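Local coordinates for putative alpha-galactosidase (PDB 4NZJ), which probably hydrolyses terminal, non-reducing alpha-D-galactose residues from alpha-D-galactosides, as a member of glycosyl hydrolase family 27, at residues G130-G135 / R177-G182; Y136-I141 / V214-Y219; D281-D286 / Q341-S346; F348-M353 / A416-A421. One frame throughout, in Å; residues are numbered along the deposited sequence. Where two conformers were deposited one is given.

Interaction 1: G130-G135 / R177-G182; sequences GMRDLG and RGFKLG
Arg132 reaches from the turn after helix 116-128 to the residues leading into strand 180-186, passing alongside Phe179 and ending on the backbone of Arg177. Its CB lies 4.0 Å from CZ of Phe179, and CG keeps about the same distance from CE1 and CZ of that ring. CG stands anti to the backbone N (chi1 -171°), which sends the chain toward 177-182 at about a right angle to the phenylalanine side chain. CD lies 3.8 Å from Phe179 CZ, in an oblique approach, and closer still, 3.4 Å, to Arg177 O. A bend at chi3 (66°) then turns the guanidinium off the ring; NE and CZ pass the same oxygen, and NH1 donates to Arg177 O at 2.8 Å. That oxygen sits close to the guanidinium plane, although the donor is tilted 30° from the carbonyl plane. The guanidinium also makes a cation-pi contact with Tyr32, whereas that of Arg177 turns to Tyr173. Gly178 follows with positive phi as the C' residue of a Schellman motif, so the carbonyl that Arg132 takes belongs to the end of helix 166-176. This is packing at the N-terminal end of the TIM-barrel strands, where Phe179 also rests on Met126 and Ile127. A cationic donor at a helix C-terminus would probably be favoured by the helix dipole, and the arginine's aliphatic part supplies apolar cover beside Phe179.

Interaction 2: Y136-I141 / V214-Y219; sequences YSYINI and VDLLKY
Strands 138-140 and 216-220 run parallel in the barrel sheet but are not neighbours, since strand 180-186 lies between them; their nearest CA atoms, those of Asn140 and Leu216, are 7.7 Å apart. The contact is therefore made by side chains pointing from both strands toward each other, in the interior of the TIM barrel. Leu216 is the central piece. Its CG stands anti to the backbone N (chi1 176°), which carries the branch point toward strand 138-140. CD1 meets the tyrosine, 3.8 Å from CD1 of Tyr138 and oblique to the ring, and CD2 meets mainly the Asn140 amide, 4.0 Å from OD1 of Asn140 and about as far from ND2. Leu216 CB adds a second touch to the tyrosine, 4.0 Å from its CE1. Val250 of strand 250-254 packs on both Tyr138 and Leu216. Beyond the leucine, one water joins the segments, 2.8 Å from Tyr138 OH and donating to Asp215 O at 2.9 Å. The Asp215 carboxylate is turned to Leu181 N, His175 and Arg247. Leucine methyls against a ring and an amide thus make up the middle, while the buried tyrosine hydroxyl and a backbone carbonyl are linked by a shared water.

Interaction 3: D281-D286 / Q341-S346; sequences DIWYRD and QEQYKS
Gln343, on the first turns of helix 341-353, lays its side chain over one face of the Trp283 indole. CG sits above the six-membered ring, 3.5 Å from its centroid and 13° off the normal, a CH-pi contact; CB is equally close to CZ3 and CE3. The chain is extended beyond CG, which carries the amide on to the five-membered ring, where NE2 is 3.4 Å from CG of Trp283. Amide and indole planes are only 15° apart, so the group lies flat on the ring rather than pointing an N-H into it. Its OE1 accepts from Thr340 N, which helps fix the amide's rotation. At the edge of the same indole, Ser346 CB approaches CH2 at 4.3 Å.

The loop 281-286 follows strand 272-274 of the TIM barrel, and the helix it meets is the one before the last barrel strand, 358-360. Tyr466, from the C-terminal beta domain, packs edge-to-face on Trp283, and its backbone O accepts from Ser346 OG, bringing that domain to the same site.

A short hydrogen bond joins the segments: Tyr344 OH donates to Asp281 OD1 at 2.5 Å, on the syn lone pair of that carboxylate oxygen. The acceptor lies at the ring edge, in its plane, and the two flat groups are 20° apart. The hydroxyl oxygen also receives Asp326 N and Cys339 N, and Asp281 OD2 is held by Gly327 N. With three bonds on the hydroxyl, its donation to the carboxylate is probably reinforced by the backbone N-H groups.

Interaction 4: F348-M353 / A416-A421; sequences FSLWCM and ACFNRA
Leu350 lays its CD1 methyl over one face of the Phe418 ring, 3.7 Å from the centroid and 18° off the normal, a CH-pi contact. The methyl is displaced toward the CD2-CE2 side, with CD2 nearest at 3.5 Å. Arg420 CA lies on the opposite face of the ring, farther off and toward the rim. Phe418 reaches the helix with CG anti to the backbone N (chi1 169°), and the two side chains meet at about a right angle.

A second touch lies one turn along the helix. The Met353 chain, a selenomethionine, is bent at both chi2 (-73°) and chi3, which folds its end back so that CE comes 3.7 Å from Ala416 CB. The same methyl is 3.7 Å from Ala416 N, and CG also approaches the alanine methyl, at 3.9 Å. Ala416 and Phe418 alternate on strand 413-419, both directed at the helix, while Cys417 between them points away.

The contact joins helix 341-353 of the catalytic TIM barrel to a strand of the C-terminal beta-sandwich domain. Leu300 of helix 296-303 packs against both Leu350 and Phe418, and Trp404 of the adjacent strand 401-407 also meets Leu350. At the end of the strand, Asn419 OD1 accepts from Ala421 N in an Asx turn. The side-chain contacts between the segments are all apolar, so the domains are held here by buried dispersion and hydrophobic contact rather than by charge.

Overall arrangement
Interactions 1 and 2 both reach the TIM-barrel sheet, interaction 1 from a loop at the strand starts, and they touch directly: strand 180-186 lies between 138-140 and 216-220, and Leu181 O and Asp215 N come within 2.7 Å, probably a hydrogen bond. Interaction 2 is wholly buried, with side-chain packing and a bridging water, whereas interaction 1 is only partly buried and uses a charged side chain. Interactions 3 and 4 share helix 341-353, their centres 25 to 26 Å from those of 1 and 2; both are buried. There Trp283 CH2 meets Phe418 CZ at 3.6 Å, linking a polar, stacked loop contact to the apolar interdomain one. Tyr136 OH against Phe348 CE1 (3.4 Å) bridges interactions 2 and 4.

Interaction 1: G130-G135 / R177-G182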
# COMPACT_ATOMS: atom_id res chain seq x y z
N GLY A 130 -6.97 0.40 -14.57
CA GLY A 130 -7.68 1.11 -13.51
C GLY A 130 -6.90 1.31 -12.23
O GLY A 130 -7.29 2.14 -11.40
N MSE A 131 -5.79 0.59 -12.05
CA MSE A 131 -5.08 0.62 -10.77
C MSE A 131 -4.54 2.00 -10.46
O MSE A 131 -4.66 2.48 -9.32
CB MSE A 131 -3.97 -0.44 -10.71
CG MSE A 131 -4.60 -1.82 -10.56
SE MSE A 131 -3.22 -3.23 -10.54
CE MSE A 131 -2.37 -2.80 -8.83
N ARG A 132 -3.96 2.68 -11.43
CA ARG A 132 -3.45 4.03 -11.18
C ARG A 132 -4.57 4.96 -10.72
O ARG A 132 -4.37 5.78 -9.82
CB ARG A 132 -2.74 4.60 -12.41
CG ARG A 132 -2.03 5.91 -12.11
CD ARG A 132 -1.35 6.53 -13.32
NE ARG A 132 -2.30 6.95 -14.34
CZ ARG A 132 -2.02 7.74 -15.37
NH1 ARG A 132 -0.79 8.22 -15.54
NH2 ARG A 132 -2.97 8.06 -16.24
N ASP A 133 -5.76 4.81 -11.28
CA ASP A 133 -6.88 5.69 -10.91
C ASP A 133 -7.54 5.35 -9.58
O ASP A 133 -8.39 6.11 -9.11
CB ASP A 133 -7.89 5.76 -12.05
CG ASP A 133 -7.36 6.60 -13.17
OD1 ASP A 133 -7.15 7.80 -12.93
OD2 ASP A 133 -7.11 6.05 -14.26
N LEU A 134 -7.15 4.23 -8.98
CA LEU A 134 -7.60 3.90 -7.63
C LEU A 134 -6.51 4.13 -6.58
O LEU A 134 -6.71 3.81 -5.41
CB LEU A 134 -8.14 2.46 -7.56
CG LEU A 134 -9.64 2.30 -7.80
CD1 LEU A 134 -10.47 3.00 -6.73
CD2 LEU A 134 -10.02 2.78 -9.18
N GLY A 135 -5.37 4.68 -6.99
CA GLY A 135 -4.34 5.13 -6.05
C GLY A 135 -3.06 4.31 -6.02
O GLY A 135 -2.11 4.67 -5.31
N ARG A 177 4.44 9.47 -15.72
CA ARG A 177 3.11 8.89 -15.63
C ARG A 177 2.55 8.89 -14.20
O ARG A 177 1.49 8.31 -13.93
CB ARG A 177 3.15 7.48 -16.21
CG ARG A 177 3.34 7.49 -17.71
CD ARG A 177 3.93 6.20 -18.25
NE ARG A 177 4.11 6.29 -19.70
CZ ARG A 177 5.10 6.95 -20.31
NH1 ARG A 177 6.06 7.55 -19.61
NH2 ARG A 177 5.14 6.98 -21.63
N GLY A 178 3.26 9.55 -13.29
CA GLY A 178 2.79 9.70 -11.92
C GLY A 178 3.08 8.53 -11.00
O GLY A 178 2.58 8.48 -9.88
N PHE A 179 3.90 7.59 -11.46
CA PHE A 179 4.31 6.47 -10.62
C PHE A 179 5.59 6.79 -9.87
O PHE A 179 6.38 7.63 -10.28
CB PHE A 179 4.54 5.21 -11.47
CG PHE A 179 3.30 4.65 -12.10
CD1 PHE A 179 2.31 4.07 -11.33
CD2 PHE A 179 3.13 4.68 -13.48
CE1 PHE A 179 1.17 3.55 -11.92
CE2 PHE A 179 2.00 4.15 -14.07
CZ PHE A 179 1.02 3.58 -13.28
N LYS A 180 5.76 6.07 -8.76
CA LYS A 180 6.95 6.13 -7.94
C LYS A 180 7.73 4.83 -8.09
O LYS A 180 7.13 3.76 -8.22
CB LYS A 180 6.56 6.33 -6.48
CG LYS A 180 5.78 7.61 -6.22
CD LYS A 180 6.38 8.38 -5.07
CE LYS A 180 5.64 9.68 -4.83
NZ LYS A 180 5.18 10.27 -6.12
N LEU A 181 9.06 4.92 -8.07
CA LEU A 181 9.93 3.77 -8.27
C LEU A 181 10.52 3.27 -6.95
O LEU A 181 11.15 4.03 -6.22
CB LEU A 181 11.08 4.12 -9.21
CG LEU A 181 12.10 2.99 -9.41
CD1 LEU A 181 11.45 1.80 -10.08
CD2 LEU A 181 13.29 3.47 -10.22
N GLY A 182 10.33 1.98 -6.68
CA GLY A 182 10.98 1.33 -5.56
C GLY A 182 12.16 0.48 -5.99
O GLY A 182 12.20 -0.03 -7.12

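Interaction 2: Y136-I141 / V214-Y219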
# COMPACT_ATOMS: atom_id res chain seq x y z
N TYR A 136 -3.01 3.22 -6.77
CA TYR A 136 -1.79 2.40 -6.84
C TYR A 136 -0.72 3.22 -7.55
O TYR A 136 -0.91 3.61 -8.71
CB TYR A 136 -2.05 1.09 -7.57
CG TYR A 136 -2.98 0.14 -6.83
CD1 TYR A 136 -2.49 -0.79 -5.93
CD2 TYR A 136 -4.36 0.18 -7.04
CE1 TYR A 136 -3.34 -1.67 -5.27
CE2 TYR A 136 -5.21 -0.69 -6.38
CZ TYR A 136 -4.70 -1.60 -5.49
OH TYR A 136 -5.55 -2.46 -4.83
N SER A 137 0.37 3.51 -6.85
CA SER A 137 1.39 4.43 -7.38
C SER A 137 2.83 3.91 -7.34
O SER A 137 3.67 4.39 -8.12
CB SER A 137 1.30 5.78 -6.65
OG SER A 137 1.56 5.64 -5.26
N TYR A 138 3.13 2.96 -6.46
CA TYR A 138 4.50 2.43 -6.32
C TYR A 138 4.71 1.22 -7.23
O TYR A 138 3.90 0.29 -7.26
CB TYR A 138 4.82 2.07 -4.86
CG TYR A 138 5.03 3.30 -4.02
CD1 TYR A 138 6.29 3.87 -3.88
CD2 TYR A 138 3.96 3.91 -3.38
CE1 TYR A 138 6.48 5.02 -3.13
CE2 TYR A 138 4.13 5.06 -2.64
CZ TYR A 138 5.39 5.61 -2.50
OH TYR A 138 5.55 6.75 -1.76
N ILE A 139 5.81 1.25 -7.98
CA ILE A 139 6.25 0.13 -8.80
C ILE A 139 7.64 -0.23 -8.28
O ILE A 139 8.59 0.53 -8.43
CB ILE A 139 6.26 0.52 -10.29
CG1 ILE A 139 4.82 0.75 -10.73
CG2 ILE A 139 6.93 -0.55 -11.14
CD1 ILE A 139 4.66 1.17 -12.18
N ASN A 140 7.74 -1.38 -7.63
CA ASN A 140 8.92 -1.73 -6.84
C ASN A 140 9.74 -2.84 -7.48
O ASN A 140 9.29 -3.99 -7.58
CB ASN A 140 8.50 -2.12 -5.42
CG ASN A 140 7.84 -0.97 -4.66
OD1 ASN A 140 7.95 0.20 -5.03
ND2 ASN A 140 7.15 -1.31 -3.58
N ILE A 141 10.96 -2.49 -7.88
CA ILE A 141 11.96 -3.44 -8.33
C ILE A 141 12.47 -4.17 -7.10
O ILE A 141 12.77 -3.54 -6.08
CB ILE A 141 13.13 -2.70 -9.04
CG1 ILE A 141 12.61 -2.02 -10.31
CG2 ILE A 141 14.27 -3.65 -9.37
CD1 ILE A 141 13.65 -1.17 -11.02
N VAL A 214 14.93 7.18 -7.44
CA VAL A 214 14.24 6.21 -6.59
C VAL A 214 13.38 6.92 -5.54
O VAL A 214 13.79 7.95 -4.98
CB VAL A 214 15.26 5.27 -5.92
CG1 VAL A 214 14.63 4.45 -4.80
CG2 VAL A 214 15.90 4.37 -6.97
N ASP A 215 12.20 6.37 -5.29
CA ASP A 215 11.22 6.94 -4.37
C ASP A 215 10.94 6.06 -3.15
O ASP A 215 10.30 6.50 -2.20
CB ASP A 215 9.91 7.15 -5.13
CG ASP A 215 10.09 8.03 -6.35
OD1 ASP A 215 10.45 9.21 -6.16
OD2 ASP A 215 9.90 7.54 -7.49
N LEU A 216 11.45 4.83 -3.17
CA LEU A 216 11.24 3.87 -2.08
C LEU A 216 12.39 2.88 -2.07
O LEU A 216 12.84 2.43 -3.12
CB LEU A 216 9.89 3.16 -2.27
CG LEU A 216 9.51 2.04 -1.28
CD1 LEU A 216 8.00 1.92 -1.14
CD2 LEU A 216 10.11 0.70 -1.70
N LEU A 217 12.86 2.55 -0.87
CA LEU A 217 13.84 1.49 -0.67
C LEU A 217 13.26 0.43 0.25
O LEU A 217 12.86 0.74 1.37
CB LEU A 217 15.11 2.04 -0.03
CG LEU A 217 16.16 0.98 0.35
CD1 LEU A 217 16.66 0.27 -0.90
CD2 LEU A 217 17.31 1.57 1.14
N LYS A 218 13.21 -0.80 -0.25
CA LYS A 218 12.95 -1.98 0.57
C LYS A 218 14.31 -2.50 1.03
O LYS A 218 15.17 -2.81 0.21
CB LYS A 218 12.21 -3.04 -0.24
CG LYS A 218 12.03 -4.36 0.51
CD LYS A 218 11.31 -5.40 -0.33
CE LYS A 218 11.48 -6.79 0.25
NZ LYS A 218 11.07 -7.84 -0.73
N TYR A 219 14.49 -2.61 2.34
CA TYR A 219 15.79 -2.93 2.91
C TYR A 219 15.69 -4.21 3.73
O TYR A 219 15.15 -4.23 4.84
CB TYR A 219 16.28 -1.75 3.75
CG TYR A 219 17.79 -1.65 3.92
CD1 TYR A 219 18.66 -1.83 2.84
CD2 TYR A 219 18.35 -1.32 5.16
CE1 TYR A 219 20.03 -1.72 3.00
CE2 TYR A 219 19.72 -1.20 5.32
CZ TYR A 219 20.56 -1.40 4.23
OH TYR A 219 21.92 -1.27 4.38
O HOH W 1 7.94 8.18 -2.26

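Interaction 3: D281-D286 / Q341-S346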
# COMPACT_ATOMS: atom_id res chain seq x y z
N ASP A 281 0.60 -17.81 -1.23
CA ASP A 281 -0.71 -17.81 -1.88
C ASP A 281 -1.49 -19.01 -1.34
O ASP A 281 -1.69 -20.02 -2.02
CB ASP A 281 -0.50 -17.87 -3.40
CG ASP A 281 -1.80 -17.87 -4.18
OD1 ASP A 281 -2.84 -17.41 -3.66
OD2 ASP A 281 -1.77 -18.34 -5.34
N ILE A 282 -1.92 -18.89 -0.08
CA ILE A 282 -2.52 -19.99 0.65
C ILE A 282 -3.28 -19.44 1.86
O ILE A 282 -2.88 -18.43 2.45
CB ILE A 282 -1.44 -21.03 1.06
CG1 ILE A 282 -2.08 -22.28 1.65
CG2 ILE A 282 -0.43 -20.41 2.02
CD1 ILE A 282 -1.15 -23.48 1.71
N TRP A 283 -4.39 -20.08 2.19
CA TRP A 283 -5.30 -19.58 3.22
C TRP A 283 -4.71 -19.80 4.61
O TRP A 283 -4.67 -18.88 5.43
CB TRP A 283 -6.64 -20.27 3.08
CG TRP A 283 -7.77 -19.74 3.89
CD1 TRP A 283 -8.51 -20.43 4.79
CD2 TRP A 283 -8.34 -18.42 3.84
NE1 TRP A 283 -9.49 -19.63 5.32
CE2 TRP A 283 -9.41 -18.39 4.75
CE3 TRP A 283 -8.03 -17.27 3.12
CZ2 TRP A 283 -10.18 -17.25 4.96
CZ3 TRP A 283 -8.81 -16.13 3.32
CH2 TRP A 283 -9.86 -16.13 4.24
N TYR A 284 -4.25 -21.02 4.86
CA TYR A 284 -3.68 -21.38 6.16
C TYR A 284 -2.38 -22.15 5.98
O TYR A 284 -2.35 -23.16 5.28
CB TYR A 284 -4.65 -22.23 6.97
CG TYR A 284 -4.06 -22.65 8.31
CD1 TYR A 284 -3.27 -23.79 8.42
CD2 TYR A 284 -4.26 -21.87 9.45
CE1 TYR A 284 -2.72 -24.16 9.64
CE2 TYR A 284 -3.71 -22.23 10.67
CZ TYR A 284 -2.93 -23.38 10.75
OH TYR A 284 -2.38 -23.75 11.96
N ARG A 285 -1.31 -21.64 6.59
CA ARG A 285 -0.06 -22.38 6.73
C ARG A 285 0.74 -21.71 7.84
O ARG A 285 1.03 -20.53 7.75
CB ARG A 285 0.74 -22.36 5.43
CG ARG A 285 1.95 -23.30 5.46
CD ARG A 285 2.62 -23.37 4.10
NE ARG A 285 3.67 -24.39 4.07
CZ ARG A 285 4.90 -24.25 4.55
NH1 ARG A 285 5.28 -23.11 5.13
NH2 ARG A 285 5.76 -25.25 4.46
N ASP A 286 1.10 -22.48 8.87
CA ASP A 286 1.88 -21.90 9.96
C ASP A 286 3.36 -21.97 9.62
O ASP A 286 4.01 -22.98 9.89
CB ASP A 286 1.59 -22.60 11.29
CG ASP A 286 2.30 -21.93 12.46
OD1 ASP A 286 2.97 -20.90 12.25
OD2 ASP A 286 2.16 -22.46 13.59
N GLN A 341 -11.94 -17.16 -4.75
CA GLN A 341 -12.27 -15.75 -5.00
C GLN A 341 -12.70 -15.06 -3.71
O GLN A 341 -12.25 -13.95 -3.41
CB GLN A 341 -13.37 -15.64 -6.07
CG GLN A 341 -13.93 -14.24 -6.31
CD GLN A 341 -13.02 -13.34 -7.12
OE1 GLN A 341 -12.06 -13.80 -7.75
NE2 GLN A 341 -13.31 -12.04 -7.11
N GLU A 342 -13.56 -15.71 -2.95
CA GLU A 342 -14.03 -15.13 -1.69
C GLU A 342 -12.88 -14.96 -0.70
O GLU A 342 -12.82 -13.95 0.00
CB GLU A 342 -15.13 -15.98 -1.06
CG GLU A 342 -15.92 -15.23 0.00
CD GLU A 342 -16.84 -14.18 -0.60
OE1 GLU A 342 -17.95 -14.55 -1.04
OE2 GLU A 342 -16.46 -12.99 -0.64
N GLN A 343 -11.97 -15.93 -0.66
CA GLN A 343 -10.80 -15.82 0.21
C GLN A 343 -9.93 -14.63 -0.18
O GLN A 343 -9.50 -13.86 0.67
CB GLN A 343 -10.01 -17.12 0.20
CG GLN A 343 -10.65 -18.20 1.03
CD GLN A 343 -10.01 -19.55 0.85
OE1 GLN A 343 -9.29 -19.80 -0.12
NE2 GLN A 343 -10.29 -20.46 1.78
N TYR A 344 -9.68 -14.48 -1.47
CA TYR A 344 -8.95 -13.31 -1.96
C TYR A 344 -9.64 -11.98 -1.61
O TYR A 344 -8.99 -11.02 -1.24
CB TYR A 344 -8.72 -13.39 -3.47
CG TYR A 344 -7.68 -14.39 -3.90
CD1 TYR A 344 -6.46 -14.52 -3.23
CD2 TYR A 344 -7.89 -15.19 -5.02
CE1 TYR A 344 -5.50 -15.43 -3.65
CE2 TYR A 344 -6.93 -16.10 -5.45
CZ TYR A 344 -5.74 -16.21 -4.76
OH TYR A 344 -4.80 -17.12 -5.19
N LYS A 345 -10.96 -11.94 -1.73
CA LYS A 345 -11.72 -10.75 -1.38
C LYS A 345 -11.57 -10.41 0.11
O LYS A 345 -11.39 -9.25 0.47
CB LYS A 345 -13.20 -10.93 -1.76
CG LYS A 345 -14.14 -9.81 -1.33
CD LYS A 345 -13.86 -8.49 -2.03
CE LYS A 345 -14.77 -7.38 -1.53
NZ LYS A 345 -16.21 -7.67 -1.74
N SER A 346 -11.65 -11.42 0.97
CA SER A 346 -11.50 -11.17 2.41
C SER A 346 -10.08 -10.72 2.76
O SER A 346 -9.88 -9.85 3.60
CB SER A 346 -11.87 -12.43 3.20
OG SER A 346 -13.25 -12.70 3.03

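Interaction 4: F348-M353 / A416-A421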
# COMPACT_ATOMS: atom_id res chain seq x y z
N PHE A 348 -8.08 -9.03 0.78
CA PHE A 348 -8.00 -7.62 0.42
C PHE A 348 -8.73 -6.73 1.44
O PHE A 348 -8.19 -5.71 1.88
CB PHE A 348 -8.56 -7.39 -0.99
CG PHE A 348 -8.37 -5.99 -1.49
CD1 PHE A 348 -7.12 -5.56 -1.92
CD2 PHE A 348 -9.42 -5.08 -1.49
CE1 PHE A 348 -6.93 -4.26 -2.36
CE2 PHE A 348 -9.23 -3.79 -1.94
CZ PHE A 348 -7.99 -3.38 -2.37
N SER A 349 -9.94 -7.14 1.81
CA SER A 349 -10.77 -6.39 2.77
C SER A 349 -10.07 -6.15 4.09
O SER A 349 -10.12 -5.06 4.64
CB SER A 349 -12.09 -7.12 3.02
OG SER A 349 -12.80 -7.30 1.81
N LEU A 350 -9.41 -7.19 4.60
CA LEU A 350 -8.76 -7.08 5.90
C LEU A 350 -7.46 -6.28 5.82
O LEU A 350 -7.15 -5.52 6.73
CB LEU A 350 -8.55 -8.48 6.51
CG LEU A 350 -9.89 -9.12 6.94
CD1 LEU A 350 -9.72 -10.60 7.25
CD2 LEU A 350 -10.51 -8.38 8.12
N TRP A 351 -6.70 -6.44 4.74
CA TRP A 351 -5.55 -5.56 4.49
C TRP A 351 -6.02 -4.09 4.46
O TRP A 351 -5.34 -3.19 4.98
CB TRP A 351 -4.85 -5.93 3.19
CG TRP A 351 -3.66 -6.88 3.31
CD1 TRP A 351 -2.42 -6.68 2.78
CD2 TRP A 351 -3.60 -8.16 3.97
NE1 TRP A 351 -1.60 -7.74 3.05
CE2 TRP A 351 -2.29 -8.66 3.79
CE3 TRP A 351 -4.53 -8.93 4.70
CZ2 TRP A 351 -1.88 -9.89 4.32
CZ3 TRP A 351 -4.12 -10.16 5.21
CH2 TRP A 351 -2.80 -10.62 5.03
N CYS A 352 -7.19 -3.83 3.89
CA CYS A 352 -7.73 -2.48 3.90
C CYS A 352 -8.05 -2.02 5.32
O CYS A 352 -7.63 -0.94 5.75
CB CYS A 352 -8.96 -2.35 2.99
SG CYS A 352 -8.53 -2.34 1.23
N MSE A 353 -8.78 -2.86 6.07
CA MSE A 353 -9.14 -2.54 7.46
C MSE A 353 -7.96 -2.34 8.36
O MSE A 353 -8.01 -1.51 9.27
CB MSE A 353 -9.98 -3.67 8.06
CG MSE A 353 -11.36 -3.81 7.44
SE MSE A 353 -12.57 -2.36 7.98
CE MSE A 353 -12.79 -2.87 9.86
N ALA A 416 -15.90 -4.79 10.12
CA ALA A 416 -15.79 -5.94 9.22
C ALA A 416 -16.15 -7.21 9.97
O ALA A 416 -15.56 -7.49 11.01
CB ALA A 416 -14.38 -6.04 8.66
N CYS A 417 -17.11 -7.96 9.43
CA CYS A 417 -17.49 -9.26 9.97
C CYS A 417 -16.89 -10.31 9.06
O CYS A 417 -17.26 -10.41 7.90
CB CYS A 417 -19.01 -9.40 10.00
SG CYS A 417 -19.84 -8.10 10.93
N PHE A 418 -15.94 -11.08 9.59
CA PHE A 418 -15.15 -11.99 8.78
C PHE A 418 -15.35 -13.42 9.22
O PHE A 418 -14.99 -13.79 10.33
CB PHE A 418 -13.68 -11.59 8.86
CG PHE A 418 -12.74 -12.61 8.28
CD1 PHE A 418 -12.97 -13.17 7.03
CD2 PHE A 418 -11.59 -12.98 8.98
CE1 PHE A 418 -12.08 -14.09 6.49
CE2 PHE A 418 -10.70 -13.90 8.45
CZ PHE A 418 -10.95 -14.46 7.21
N ASN A 419 -15.94 -14.21 8.33
CA ASN A 419 -16.15 -15.62 8.55
C ASN A 419 -14.90 -16.41 8.15
O ASN A 419 -14.61 -16.55 6.97
CB ASN A 419 -17.35 -16.10 7.73
CG ASN A 419 -17.67 -17.56 7.95
OD1 ASN A 419 -17.23 -18.16 8.92
ND2 ASN A 419 -18.46 -18.14 7.05
N ARG A 420 -14.18 -16.92 9.14
CA ARG A 420 -13.02 -17.80 8.89
C ARG A 420 -13.42 -19.17 8.38
O ARG A 420 -12.65 -19.81 7.66
CB ARG A 420 -12.24 -18.02 10.19
CG ARG A 420 -10.93 -17.28 10.26
CD ARG A 420 -10.31 -17.49 11.63
NE ARG A 420 -10.97 -16.62 12.60
CZ ARG A 420 -11.79 -17.01 13.58
NH1 ARG A 420 -12.07 -18.29 13.79
NH2 ARG A 420 -12.33 -16.10 14.38
N ALA A 421 -14.62 -19.61 8.76
CA ALA A 421 -15.04 -20.99 8.60
C ALA A 421 -15.39 -21.38 7.17
O ALA A 421 -15.68 -20.53 6.32
CB ALA A 421 -16.22 -21.28 9.52